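Local atomic coordinates of NADH oxidase (Thermus thermophilus, PDB entry 6RVB), a protein that reduces coenzyme A disulfide at the expense of NADH, using bound FAD, as a dimeric class-III pyridine nucleotide-disulfide oxidoreductase. Residues G37-G42 and V73-R78; P47-G52 and R141-L146; P123-E128 and E214-M219; G258-I263 and V282-H287; G322-A327 and A337-S342. All coordinates share one frame; numbering follows the deposited sequence.

Contacts 2 and 5 are buried, contact 4 is partly so, and contacts 1 and 3 lie at the surface. Chemistry does not simply follow depth: contact 2 is leucine and valine packing between helices, whereas contact 5 is knit by backbone and threonine hydrogen bonds. Helix 136-145, half of contact 2, also takes the Trp38 side chain of contact 1. Contact 1 also reaches coenzyme A through Ser40. Contact 3 joins a loop turn to the end of strand 213-215 through one backbone bond, with Pro123, Gln127 and Phe216 packed round it. Contacts 4 and 5 touch, with Phe286 O 3.0 Å from Val323 N, a probable hydrogen bond; contact 4 is the one built round a carboxylate.

Contact 1 (G37-G42 and V73-R78); sequences GWVSYG and VLVHTR. With COA (coenzyme A), chain G.
Val39 meets Val75 tip to tip, its CG1 lying 3.8 Å from Val75 CG2, and CG2 of Val39 approaches the same methyl. This apolar pair sits where the loop 37-42 passes over the edge strand 73-77; Pro65 and Phe68 of helix 65-70 also pack on Val75. Two residues further along the strand, Thr77 turns its methyl to the loop: CG2 is anti to the carbonyl carbon and comes within 3.7 Å of Gly37 C. Arg78 lays the base of its side chain beside the same glycine, CG 3.7 Å from Gly37 CA. Between the two segments the grip is thus van der Waals alone. The polar work is done at the other end of the loop. Ser40 OG, anti to its backbone N (chi1 -175°), gives a hydrogen bond of 3.0 Å to O9P of coenzyme A and is also weakly bonded to Arg63 N. Beyond it, Tyr41 O lies 3.3 Å from the ligand's C6P. The loop leads on to Cys44, which binds coenzyme A covalently. It lies over the outer strand of the five-stranded parallel sheet of the Rossmann-like FAD domain, and its Ser40-Gly42 end lines the coenzyme A pocket.

Contact 2 (P47-G52 and R141-L146); sequences PYVLSG and RLLKAL
A buried, apolar helix-to-helix contact is made by Val49 and Leu50, on helix 46-50, with Leu142, Leu143 and Leu146 in the last part of helix 136-145. Leu50 is central. Its CD1 lies 3.3 Å from Leu143 CD1 and also reaches the CB of Leu142, while its CG stands 4.0 Å from Leu146 CD2, the two side chains crossing at about a right angle. Val49 adds a second point on Leu143: CG1, anti to the backbone N (chi1 166°), meets CD2 of that leucine at 4.1 Å. Leu143 thus spreads its two methyls, one to each neighbour. Leu142 also packs on Tyr131 and Leu146 on Phe168. At the start of the short helix Pro47 touches FAD, and Tyr48 makes an edge-to-face ring contact with Tyr367 of the second subunit. With hydrocarbon side-chain groups making the contact and no polar bond between the segments, cohesion comes from packing and exclusion of water; the two carbonyls near the leucine methyls bond elsewhere, Leu50 O to Arg171 NE and Val49 O to Gly52 N.

Contact 3 (P123-E128 and E214-M219); sequences PGTEQE and EAFRGM
Phe216 and Pro123 are joined backbone to backbone, tying a type I beta turn, Gly124 to Gln127, to the chain leaving a classic beta bulge in which Glu214 and Ala215 both face Glu226. The bond runs from Phe216 N to Pro123 O, 3.0 Å long and nearly straight at 172°. Within the loop the turn is braced by the Gln127 amide: NE2 gives a hydrogen bond of 3.2 Å to Gly124 O, on a lone pair in the carbonyl plane and close to the amide's own plane. The other end of that amide, OE1, takes the N-H of Gly220, so both halves of the group are used and its rotation is fixed. Apolar packing lies at the proline end, where Pro123 CG sits 3.5 Å from Ala215 CB. Gly124 O comes within 3.5 Å of Phe216 CB. The phenyl ring goes inward, onto Val237 and Leu239 of the parallel sheet that strand 130-131 edges. At its rim, near the ring plane, Thr125 OG1, itself bonded to Ile122 O, stands 3.7 Å from CE2 of Phe216.

Contact 4 (G258-I263 and V282-H287); sequences GPTGAI and VAESFH
Glu284 and Ile263 are bound through the backbone, Glu284 N giving to Ile263 O at 2.9 Å and 177°, while Ile263 N gives to Val282 O at 2.8 Å. The pair makes a single beta bridge, Ile263 with Ala283. Next comes the carboxylate, set under the type I turn from Gly258 to Gly261. Glu284 CG is anti to the carbonyl carbon (chi1 -62°) and the chain runs extended from there, carrying OE1 to two donors: Thr260 N at 3.2 Å, nearly along the C-O axis, and Thr260 OG1 at 3.1 Å, on the anti lone pair. That hydroxyl also accepts from Ala262 N, closing an ST turn. An alanine in place of Glu284 would probably leave both Thr260 donors without this acceptor and the turn less firmly held. The bridge joins the chain just after the turn to the segment that follows Asp281, which binds FAD; the Val282 side chain is about 5 Å from that cofactor. Packing finishes the contact: Ile263 CD1 lies against Val282 CG2, and Ala262 CB rests 3.6 Å from Glu284 CG.

Contact 5 (G322-A327 and A337-S342); sequences GVVGTA and ATTGLS
Ala337 opens the contact with its CA, 3.2 Å from Ala327 O in a CA-H...O contact, and its CB lies near the same oxygen. Thr338 then forms an antiparallel hydrogen-bonded pair with Ala327: Thr338 N gives to Ala327 O at 2.9 Å, and Ala327 N returns a bond to Thr338 O at 2.8 Å and 169°. The side chains of this pair share one face of the sheet, where both touch Tyr159, a residue that binds NAD; the Ala327 side chain is itself about 4 Å from the bound dinucleotide. At Thr339 the side chains take over. Its OG1, anti to the backbone N (chi1 -164°), gives its proton to Thr326 OG1 at 2.8 Å, the two threonines lying side by side and pointing the same way. Thr326 OG1 in turn bonds to Asp421 O of the second subunit. An alanine at Thr326 would probably leave the Thr339 hydroxyl without this acceptor and that carbonyl of the other subunit without its donor. Val324 CG1 stands 3.5 Å from Thr339 OG1. Gly340 N adds a weak bond to Val324 O, 3.0 Å long and outside the strand pair, and Ser342 caps the next helix at Gly345 N. Asp421 of the second subunit also takes Val324 N and Gly325 N on its OD2, so polar bonds join this end of the sheet to the other subunit.

Contact 1 (G37-G42 and V73-R78)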
# COMPACT_ATOMS: atom_id res chain seq x y z
N GLY A 37 15.91 -33.17 2.29
CA GLY A 37 16.41 -32.94 3.62
C GLY A 37 16.29 -31.57 4.29
O GLY A 37 16.73 -31.42 5.40
N TRP A 38 15.62 -30.61 3.69
CA TRP A 38 15.00 -29.54 4.48
C TRP A 38 13.55 -29.34 4.05
O TRP A 38 13.18 -29.52 2.93
CB TRP A 38 15.67 -28.23 4.23
CG TRP A 38 17.06 -28.05 4.64
CD1 TRP A 38 18.17 -28.41 3.97
CD2 TRP A 38 17.48 -27.36 5.77
NE1 TRP A 38 19.28 -28.01 4.64
CE2 TRP A 38 18.87 -27.36 5.76
CE3 TRP A 38 16.82 -26.73 6.80
CZ2 TRP A 38 19.59 -26.76 6.75
CZ3 TRP A 38 17.55 -26.14 7.79
CH2 TRP A 38 18.91 -26.16 7.77
N VAL A 39 12.72 -28.87 4.93
CA VAL A 39 11.29 -28.86 4.68
C VAL A 39 10.73 -27.54 5.21
O VAL A 39 11.24 -26.96 6.18
CB VAL A 39 10.62 -30.16 5.34
CG1 VAL A 39 10.00 -29.92 6.68
CG2 VAL A 39 9.66 -30.80 4.44
N SER A 40 9.70 -27.03 4.58
CA SER A 40 9.05 -25.83 5.07
C SER A 40 9.95 -24.63 5.34
O SER A 40 10.05 -24.18 6.46
CB SER A 40 8.26 -26.17 6.31
OG SER A 40 7.52 -25.07 6.75
N TYR A 41 10.57 -24.06 4.31
CA TYR A 41 11.50 -22.97 4.52
C TYR A 41 11.32 -21.89 3.45
O TYR A 41 10.77 -22.09 2.38
CB TYR A 41 12.93 -23.51 4.52
CG TYR A 41 13.32 -24.13 3.18
CD1 TYR A 41 13.09 -25.43 2.91
CD2 TYR A 41 13.89 -23.35 2.16
CE1 TYR A 41 13.40 -25.94 1.71
CE2 TYR A 41 14.20 -23.87 0.95
CZ TYR A 41 13.96 -25.18 0.72
OH TYR A 41 14.28 -25.81 -0.49
N GLY A 42 11.80 -20.70 3.72
CA GLY A 42 11.47 -19.62 2.84
C GLY A 42 12.55 -19.41 1.86
O GLY A 42 13.41 -18.64 2.15
N VAL A 73 1.82 -34.43 11.94
CA VAL A 73 2.27 -34.53 10.53
C VAL A 73 3.58 -35.22 10.41
O VAL A 73 4.53 -34.82 11.10
CB VAL A 73 2.27 -33.18 9.78
CG1 VAL A 73 2.69 -33.37 8.40
CG2 VAL A 73 0.87 -32.70 9.71
N LEU A 74 3.63 -36.29 9.63
CA LEU A 74 4.88 -37.04 9.56
C LEU A 74 5.74 -36.64 8.40
O LEU A 74 5.40 -36.98 7.24
CB LEU A 74 4.69 -38.55 9.47
CG LEU A 74 4.03 -38.97 10.76
CD1 LEU A 74 3.33 -40.30 10.56
CD2 LEU A 74 4.99 -38.90 12.01
N VAL A 75 6.87 -35.95 8.70
CA VAL A 75 7.73 -35.61 7.58
C VAL A 75 9.03 -36.40 7.44
O VAL A 75 9.82 -36.43 8.31
CB VAL A 75 7.88 -34.04 7.33
CG1 VAL A 75 7.14 -33.25 8.35
CG2 VAL A 75 9.34 -33.60 7.28
N HIS A 76 9.26 -37.02 6.31
CA HIS A 76 10.53 -37.63 6.03
C HIS A 76 11.39 -36.90 5.03
O HIS A 76 11.11 -36.91 3.88
CB HIS A 76 10.26 -39.04 5.51
CG HIS A 76 9.42 -39.82 6.46
ND1 HIS A 76 8.16 -40.26 6.15
CD2 HIS A 76 9.62 -40.13 7.76
CE1 HIS A 76 7.62 -40.86 7.20
NE2 HIS A 76 8.48 -40.77 8.19
N THR A 77 12.48 -36.32 5.49
CA THR A 77 13.41 -35.70 4.56
C THR A 77 14.38 -36.66 3.87
O THR A 77 14.51 -37.80 4.25
CB THR A 77 14.27 -34.65 5.23
OG1 THR A 77 14.98 -35.21 6.32
CG2 THR A 77 13.44 -33.53 5.72
N ARG A 78 15.08 -36.19 2.86
CA ARG A 78 15.95 -37.08 2.10
C ARG A 78 15.23 -38.34 1.70
O ARG A 78 15.78 -39.42 1.79
CB ARG A 78 17.23 -37.45 2.87
CG ARG A 78 17.82 -36.40 3.91
CD ARG A 78 19.32 -36.04 3.66
NE ARG A 78 19.41 -35.56 2.26
CZ ARG A 78 19.84 -36.27 1.20
NH1 ARG A 78 20.33 -37.51 1.36
NH2 ARG A 78 19.83 -35.72 -0.04
N1A COA G . -3.09 -13.41 13.74
C2A COA G . -4.18 -14.22 13.74
N3A COA G . -4.23 -15.41 13.04
C4A COA G . -3.21 -15.88 12.26
C5A COA G . -1.99 -15.05 12.18
C6A COA G . -1.95 -13.75 12.97
N6A COA G . -0.80 -12.94 12.90
N7A COA G . -1.12 -15.69 11.37
C8A COA G . -1.76 -16.81 10.96
N9A COA G . -3.00 -16.94 11.48
C1B COA G . -3.92 -18.11 11.21
C2B COA G . -4.28 -18.23 9.72
O2B COA G . -5.39 -17.34 9.52
C3B COA G . -4.65 -19.70 9.50
O3B COA G . -6.06 -19.88 9.73
P3B COA G . -6.91 -21.24 9.64
O7A COA G . -8.27 -20.72 9.20
O8A COA G . -6.18 -22.17 8.70
O9A COA G . -6.88 -21.76 11.07
C4B COA G . -3.88 -20.41 10.59
O4B COA G . -3.43 -19.42 11.54
C5B COA G . -2.71 -21.22 10.01
O5B COA G . -1.56 -20.36 9.87
P1A COA G . -0.05 -20.89 10.07
O1A COA G . 0.80 -19.66 9.91
O2A COA G . -0.00 -21.76 11.33
O3A COA G . 0.13 -21.74 8.69
P2A COA G . 0.05 -23.32 8.40
O4A COA G . -0.92 -23.62 7.25
O5A COA G . -0.01 -24.17 9.67
O6A COA G . 1.59 -23.33 7.84
CBP COA G . 3.49 -23.86 6.58
CCP COA G . 2.01 -24.08 6.68
CDP COA G . 3.88 -22.93 7.73
CEP COA G . 4.19 -25.19 6.81
CAP COA G . 3.69 -23.27 5.15
OAP COA G . 3.01 -22.00 5.03
C9P COA G . 5.14 -23.05 4.77
O9P COA G . 5.84 -24.03 4.54
N8P COA G . 5.66 -21.82 4.71
C7P COA G . 7.11 -21.73 4.68
C6P COA G . 7.58 -21.81 3.23
C5P COA G . 6.92 -20.57 2.64
O5P COA G . 5.76 -20.56 2.26
N4P COA G . 7.60 -19.45 2.53
C3P COA G . 7.22 -18.70 1.32
C2P COA G . 7.56 -19.44 0.01
S1P COA G . 9.12 -18.77 -0.72

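Contact 2 (P47-G52 and R141-L146)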
# COMPACT_ATOMS: atom_id res chain seq x y z
N PRO A 47 18.48 -14.71 -0.34
CA PRO A 47 19.48 -13.69 -0.60
C PRO A 47 19.84 -12.89 0.60
O PRO A 47 20.93 -12.33 0.60
CB PRO A 47 18.80 -12.86 -1.64
CG PRO A 47 18.04 -13.83 -2.37
CD PRO A 47 17.49 -14.74 -1.40
N TYR A 48 18.97 -12.86 1.62
CA TYR A 48 19.18 -12.08 2.85
C TYR A 48 20.16 -12.76 3.82
O TYR A 48 20.75 -12.12 4.70
CB TYR A 48 17.85 -11.65 3.48
CG TYR A 48 17.11 -10.88 2.43
CD1 TYR A 48 17.60 -9.66 1.96
CD2 TYR A 48 15.98 -11.40 1.84
CE1 TYR A 48 16.97 -8.98 0.98
CE2 TYR A 48 15.33 -10.72 0.81
CZ TYR A 48 15.85 -9.51 0.38
OH TYR A 48 15.25 -8.83 -0.66
N VAL A 49 20.37 -14.06 3.60
CA VAL A 49 21.28 -14.87 4.40
C VAL A 49 22.66 -14.80 3.74
O VAL A 49 23.58 -14.46 4.42
CB VAL A 49 20.74 -16.31 4.55
CG1 VAL A 49 21.75 -17.22 5.04
CG2 VAL A 49 19.66 -16.28 5.44
N LEU A 50 22.78 -15.16 2.46
CA LEU A 50 23.89 -14.80 1.60
C LEU A 50 24.54 -13.43 1.94
O LEU A 50 25.76 -13.35 2.03
CB LEU A 50 23.39 -14.84 0.16
CG LEU A 50 23.76 -16.13 -0.48
CD1 LEU A 50 23.91 -17.34 0.55
CD2 LEU A 50 22.85 -16.38 -1.63
N SER A 51 23.73 -12.38 2.14
CA SER A 51 24.27 -11.08 2.24
C SER A 51 24.79 -10.86 3.63
O SER A 51 25.40 -9.83 3.93
CB SER A 51 23.19 -10.06 2.00
OG SER A 51 22.39 -9.96 3.15
N GLY A 52 24.51 -11.79 4.54
CA GLY A 52 24.88 -11.60 5.94
C GLY A 52 23.85 -10.92 6.84
O GLY A 52 23.96 -11.02 8.03
N ARG A 141 26.24 -24.17 -0.11
CA ARG A 141 27.36 -24.05 -1.04
C ARG A 141 27.84 -22.60 -1.18
O ARG A 141 29.01 -22.31 -1.04
CB ARG A 141 26.97 -24.60 -2.43
CG ARG A 141 26.59 -26.05 -2.44
CD ARG A 141 26.58 -26.67 -3.81
NE ARG A 141 26.08 -28.03 -3.61
CZ ARG A 141 24.78 -28.36 -3.56
NH1 ARG A 141 23.84 -27.42 -3.74
NH2 ARG A 141 24.41 -29.63 -3.34
N LEU A 142 26.92 -21.70 -1.48
CA LEU A 142 27.26 -20.35 -1.77
C LEU A 142 27.87 -19.71 -0.51
O LEU A 142 28.77 -18.85 -0.58
CB LEU A 142 26.03 -19.55 -2.26
CG LEU A 142 25.89 -18.98 -3.68
CD1 LEU A 142 27.04 -19.30 -4.47
CD2 LEU A 142 24.77 -19.56 -4.42
N LEU A 143 27.37 -20.09 0.65
CA LEU A 143 27.77 -19.43 1.88
C LEU A 143 29.26 -19.78 2.24
O LEU A 143 30.02 -18.96 2.82
CB LEU A 143 26.80 -19.85 2.94
CG LEU A 143 26.08 -18.94 3.91
CD1 LEU A 143 25.67 -17.55 3.37
CD2 LEU A 143 24.86 -19.74 4.30
N LYS A 144 29.65 -20.99 1.85
CA LYS A 144 31.00 -21.50 1.91
C LYS A 144 31.99 -20.77 1.02
O LYS A 144 33.07 -20.39 1.50
CB LYS A 144 30.94 -22.94 1.46
CG LYS A 144 31.63 -23.94 2.33
CD LYS A 144 30.67 -24.96 2.97
CE LYS A 144 30.35 -26.19 2.04
NZ LYS A 144 29.13 -27.00 2.54
N ALA A 145 31.62 -20.58 -0.25
CA ALA A 145 32.36 -19.76 -1.25
C ALA A 145 32.55 -18.28 -0.98
O ALA A 145 33.58 -17.73 -1.30
CB ALA A 145 31.69 -19.86 -2.53
N LEU A 146 31.52 -17.66 -0.46
CA LEU A 146 31.43 -16.26 -0.38
C LEU A 146 32.56 -15.52 0.38
O LEU A 146 33.12 -14.52 -0.10
CB LEU A 146 30.03 -15.92 0.10
CG LEU A 146 29.06 -15.02 -0.66
CD1 LEU A 146 29.45 -14.83 -2.13
CD2 LEU A 146 27.70 -15.64 -0.56

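Contact 3 (P123-E128 and E214-M219)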
# COMPACT_ATOMS: atom_id res chain seq x y z
N PRO A 123 29.19 -24.57 -22.55
CA PRO A 123 30.31 -25.39 -22.11
C PRO A 123 31.03 -24.75 -20.86
O PRO A 123 31.39 -23.56 -20.88
CB PRO A 123 31.17 -25.39 -23.37
CG PRO A 123 30.84 -23.96 -23.98
CD PRO A 123 29.44 -23.89 -23.83
N GLY A 124 31.22 -25.54 -19.80
CA GLY A 124 32.04 -25.11 -18.67
C GLY A 124 31.16 -24.86 -17.48
O GLY A 124 31.58 -24.39 -16.45
N THR A 125 29.91 -25.20 -17.63
CA THR A 125 28.95 -24.98 -16.61
C THR A 125 29.19 -25.94 -15.47
O THR A 125 28.81 -25.71 -14.33
CB THR A 125 27.62 -25.30 -17.22
OG1 THR A 125 27.17 -24.17 -17.96
CG2 THR A 125 26.64 -25.56 -16.17
N GLU A 126 29.85 -27.03 -15.78
CA GLU A 126 30.03 -28.08 -14.83
C GLU A 126 31.14 -27.84 -13.82
O GLU A 126 31.33 -28.66 -12.96
CB GLU A 126 30.25 -29.38 -15.57
CG GLU A 126 28.98 -29.88 -16.16
CD GLU A 126 27.87 -29.94 -15.06
OE1 GLU A 126 28.09 -30.65 -14.04
OE2 GLU A 126 26.80 -29.26 -15.20
N GLN A 127 31.86 -26.73 -13.90
CA GLN A 127 33.06 -26.54 -13.15
C GLN A 127 32.73 -26.14 -11.74
O GLN A 127 31.61 -26.26 -11.31
CB GLN A 127 33.87 -25.45 -13.78
CG GLN A 127 34.23 -25.77 -15.12
CD GLN A 127 35.17 -24.79 -15.66
OE1 GLN A 127 36.37 -24.96 -15.54
NE2 GLN A 127 34.66 -23.75 -16.27
N GLU A 128 33.71 -25.57 -11.05
CA GLU A 128 33.74 -25.67 -9.63
C GLU A 128 33.11 -24.46 -9.00
O GLU A 128 32.39 -24.54 -7.97
CB GLU A 128 35.16 -25.82 -9.15
CG GLU A 128 35.26 -26.09 -7.67
CD GLU A 128 34.99 -27.54 -7.31
OE1 GLU A 128 34.15 -28.17 -8.04
OE2 GLU A 128 35.61 -28.05 -6.31
N GLU A 214 29.53 -17.16 -24.01
CA GLU A 214 29.97 -18.25 -24.87
C GLU A 214 30.64 -19.42 -24.20
O GLU A 214 30.53 -20.53 -24.69
CB GLU A 214 30.87 -17.75 -25.96
CG GLU A 214 30.18 -17.28 -27.20
CD GLU A 214 30.98 -16.16 -27.88
OE1 GLU A 214 32.09 -15.77 -27.36
OE2 GLU A 214 30.48 -15.66 -28.93
N ALA A 215 31.35 -19.20 -23.09
CA ALA A 215 31.80 -20.35 -22.30
C ALA A 215 32.42 -19.96 -21.03
O ALA A 215 32.85 -18.86 -20.94
CB ALA A 215 32.76 -21.13 -23.04
N PHE A 216 32.46 -20.88 -20.07
CA PHE A 216 33.04 -20.58 -18.81
C PHE A 216 34.42 -21.11 -18.80
O PHE A 216 34.58 -22.29 -18.92
CB PHE A 216 32.22 -21.18 -17.69
CG PHE A 216 30.89 -20.55 -17.56
CD1 PHE A 216 30.75 -19.20 -17.27
CD2 PHE A 216 29.76 -21.30 -17.74
CE1 PHE A 216 29.54 -18.63 -17.16
CE2 PHE A 216 28.51 -20.74 -17.63
CZ PHE A 216 28.41 -19.40 -17.33
N ARG A 217 35.42 -20.24 -18.64
CA ARG A 217 36.81 -20.68 -18.85
C ARG A 217 37.41 -21.31 -17.59
O ARG A 217 37.27 -20.77 -16.51
CB ARG A 217 37.73 -19.59 -19.51
CG ARG A 217 39.14 -19.55 -18.91
CD ARG A 217 39.94 -18.30 -19.22
NE ARG A 217 39.62 -17.68 -20.50
CZ ARG A 217 40.05 -16.46 -20.80
NH1 ARG A 217 40.80 -15.84 -19.86
NH2 ARG A 217 39.74 -15.88 -21.98
N GLY A 218 38.05 -22.47 -17.71
CA GLY A 218 38.80 -22.97 -16.58
C GLY A 218 39.14 -24.39 -16.81
O GLY A 218 38.73 -24.93 -17.83
N MET A 219 39.90 -24.95 -15.88
CA MET A 219 40.33 -26.33 -16.00
C MET A 219 39.57 -27.17 -15.02
O MET A 219 40.12 -28.07 -14.42
CB MET A 219 41.86 -26.47 -15.80
CG MET A 219 42.73 -26.25 -17.14
SD MET A 219 42.24 -27.32 -18.61
CE MET A 219 42.55 -29.00 -17.91

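Contact 4 (G258-I263 and V282-H287)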
# COMPACT_ATOMS: atom_id res chain seq x y z
N GLY A 258 -0.42 -28.83 -18.58
CA GLY A 258 -1.17 -27.79 -19.25
C GLY A 258 -0.31 -27.20 -20.33
O GLY A 258 0.81 -27.61 -20.51
N PRO A 259 -0.83 -26.24 -21.07
CA PRO A 259 -0.06 -25.70 -22.19
C PRO A 259 1.26 -25.00 -21.77
O PRO A 259 2.14 -24.87 -22.56
CB PRO A 259 -1.03 -24.75 -22.82
CG PRO A 259 -2.08 -24.45 -21.81
CD PRO A 259 -2.15 -25.60 -20.88
N THR A 260 1.39 -24.57 -20.53
CA THR A 260 2.57 -23.91 -20.07
C THR A 260 3.64 -24.85 -19.70
O THR A 260 4.77 -24.46 -19.43
CB THR A 260 2.32 -23.24 -18.72
OG1 THR A 260 2.25 -24.22 -17.66
CG2 THR A 260 1.04 -22.47 -18.76
N GLY A 261 3.30 -26.11 -19.51
CA GLY A 261 4.30 -27.05 -19.10
C GLY A 261 4.21 -27.50 -17.67
O GLY A 261 4.82 -28.55 -17.28
N ALA A 262 3.49 -26.71 -16.90
CA ALA A 262 3.23 -27.02 -15.53
C ALA A 262 2.04 -27.99 -15.47
O ALA A 262 1.33 -28.18 -16.47
CB ALA A 262 2.96 -25.81 -14.84
N ILE A 263 1.82 -28.64 -14.32
CA ILE A 263 0.68 -29.56 -14.16
C ILE A 263 -0.58 -28.76 -14.24
O ILE A 263 -0.65 -27.70 -13.69
CB ILE A 263 0.71 -30.25 -12.82
CG1 ILE A 263 1.77 -31.32 -12.75
CG2 ILE A 263 -0.61 -30.86 -12.54
CD1 ILE A 263 2.07 -31.76 -11.44
N VAL A 282 5.00 -26.36 -9.37
CA VAL A 282 4.86 -27.34 -10.40
C VAL A 282 3.48 -27.18 -11.04
O VAL A 282 3.16 -27.88 -11.98
CB VAL A 282 4.90 -28.71 -9.74
CG1 VAL A 282 3.77 -28.86 -8.81
CG2 VAL A 282 4.78 -29.79 -10.69
N ALA A 283 2.66 -26.25 -10.56
CA ALA A 283 1.25 -26.18 -11.02
C ALA A 283 0.81 -24.90 -11.70
O ALA A 283 1.19 -23.82 -11.29
CB ALA A 283 0.40 -26.44 -9.91
N GLU A 284 0.02 -25.01 -12.74
CA GLU A 284 -0.50 -23.86 -13.46
C GLU A 284 -1.56 -23.19 -12.59
O GLU A 284 -2.14 -23.80 -11.72
CB GLU A 284 -1.23 -24.26 -14.73
CG GLU A 284 -0.45 -24.95 -15.77
CD GLU A 284 -1.28 -25.25 -17.03
OE1 GLU A 284 -0.68 -25.15 -18.14
OE2 GLU A 284 -2.52 -25.59 -16.90
N SER A 285 -1.83 -21.92 -12.85
CA SER A 285 -2.90 -21.18 -12.18
C SER A 285 -3.68 -20.41 -13.24
O SER A 285 -3.15 -20.11 -14.33
CB SER A 285 -2.37 -20.22 -11.11
OG SER A 285 -1.46 -20.80 -10.18
N PHE A 286 -4.93 -20.09 -12.94
CA PHE A 286 -5.73 -19.35 -13.92
C PHE A 286 -5.48 -17.90 -13.90
O PHE A 286 -5.64 -17.27 -12.90
CB PHE A 286 -7.18 -19.57 -13.66
CG PHE A 286 -8.11 -18.86 -14.59
CD1 PHE A 286 -8.32 -19.31 -15.88
CD2 PHE A 286 -8.88 -17.81 -14.15
CE1 PHE A 286 -9.23 -18.69 -16.73
CE2 PHE A 286 -9.80 -17.23 -14.99
CZ PHE A 286 -9.95 -17.68 -16.28
N HIS A 287 -5.07 -17.34 -15.02
CA HIS A 287 -4.81 -15.91 -15.01
C HIS A 287 -6.02 -15.13 -15.29
O HIS A 287 -6.64 -15.28 -16.31
CB HIS A 287 -3.80 -15.55 -16.05
CG HIS A 287 -3.19 -14.20 -15.87
ND1 HIS A 287 -1.84 -14.03 -15.62
CD2 HIS A 287 -3.72 -12.98 -15.99
CE1 HIS A 287 -1.58 -12.74 -15.55
NE2 HIS A 287 -2.71 -12.09 -15.75

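Contact 5 (G322-A327 and A337-S342)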
# COMPACT_ATOMS: atom_id res chain seq x y z
N GLY A 322 -7.73 -17.90 -8.84
CA GLY A 322 -6.87 -17.35 -9.85
C GLY A 322 -5.80 -16.40 -9.39
O GLY A 322 -5.71 -16.09 -8.19
N VAL A 323 -4.98 -15.95 -10.33
CA VAL A 323 -4.04 -14.90 -10.05
C VAL A 323 -4.12 -13.83 -11.14
O VAL A 323 -4.77 -13.94 -12.19
CB VAL A 323 -2.64 -15.47 -9.98
CG1 VAL A 323 -2.63 -16.55 -8.99
CG2 VAL A 323 -2.21 -15.99 -11.38
N VAL A 324 -3.43 -12.76 -10.87
CA VAL A 324 -3.40 -11.70 -11.80
C VAL A 324 -1.90 -11.34 -12.17
O VAL A 324 -1.62 -10.57 -13.10
CB VAL A 324 -4.24 -10.65 -11.16
CG1 VAL A 324 -3.49 -9.44 -10.92
CG2 VAL A 324 -5.38 -10.44 -11.94
N GLY A 325 -0.95 -11.93 -11.44
CA GLY A 325 0.46 -11.70 -11.68
C GLY A 325 1.19 -10.72 -10.77
O GLY A 325 2.23 -10.24 -11.15
N THR A 326 0.67 -10.43 -9.59
CA THR A 326 1.33 -9.45 -8.71
C THR A 326 2.66 -9.94 -8.19
O THR A 326 2.71 -11.07 -7.73
CB THR A 326 0.43 -9.09 -7.53
OG1 THR A 326 -0.90 -8.81 -8.01
CG2 THR A 326 0.96 -7.98 -6.77
N ALA A 327 3.72 -9.14 -8.33
CA ALA A 327 5.04 -9.48 -7.81
C ALA A 327 5.78 -8.30 -7.28
O ALA A 327 5.72 -7.25 -7.86
CB ALA A 327 5.85 -10.14 -8.83
N ALA A 337 7.43 -3.19 -8.01
CA ALA A 337 6.31 -4.07 -8.05
C ALA A 337 5.52 -4.04 -9.35
O ALA A 337 5.23 -2.99 -9.87
CB ALA A 337 5.46 -3.88 -6.90
N THR A 338 5.15 -5.19 -9.88
CA THR A 338 4.39 -5.25 -11.10
C THR A 338 3.20 -6.14 -10.85
O THR A 338 3.17 -6.87 -9.86
CB THR A 338 5.23 -5.84 -12.31
OG1 THR A 338 5.84 -7.14 -12.02
CG2 THR A 338 6.27 -4.86 -12.66
N THR A 339 2.23 -6.11 -11.76
CA THR A 339 0.99 -6.83 -11.66
C THR A 339 0.31 -6.75 -13.02
O THR A 339 0.41 -5.71 -13.73
CB THR A 339 0.09 -6.21 -10.56
OG1 THR A 339 -0.90 -7.15 -10.25
CG2 THR A 339 -0.64 -4.86 -11.00
N GLY A 340 -0.42 -7.79 -13.41
CA GLY A 340 -1.08 -7.72 -14.68
C GLY A 340 -0.11 -7.93 -15.82
O GLY A 340 0.94 -8.49 -15.60
N LEU A 341 -0.48 -7.49 -17.02
CA LEU A 341 0.40 -7.44 -18.21
C LEU A 341 1.16 -6.11 -18.37
O LEU A 341 0.67 -5.02 -18.06
CB LEU A 341 -0.45 -7.64 -19.48
CG LEU A 341 -1.64 -8.62 -19.55
CD1 LEU A 341 -2.40 -8.67 -20.83
CD2 LEU A 341 -1.11 -10.02 -19.32
N SER A 342 2.34 -6.20 -18.93
CA SER A 342 3.02 -5.02 -19.37
C SER A 342 2.48 -4.61 -20.73
O SER A 342 1.93 -5.43 -21.41
CB SER A 342 4.44 -5.37 -19.63
OG SER A 342 4.51 -6.20 -20.79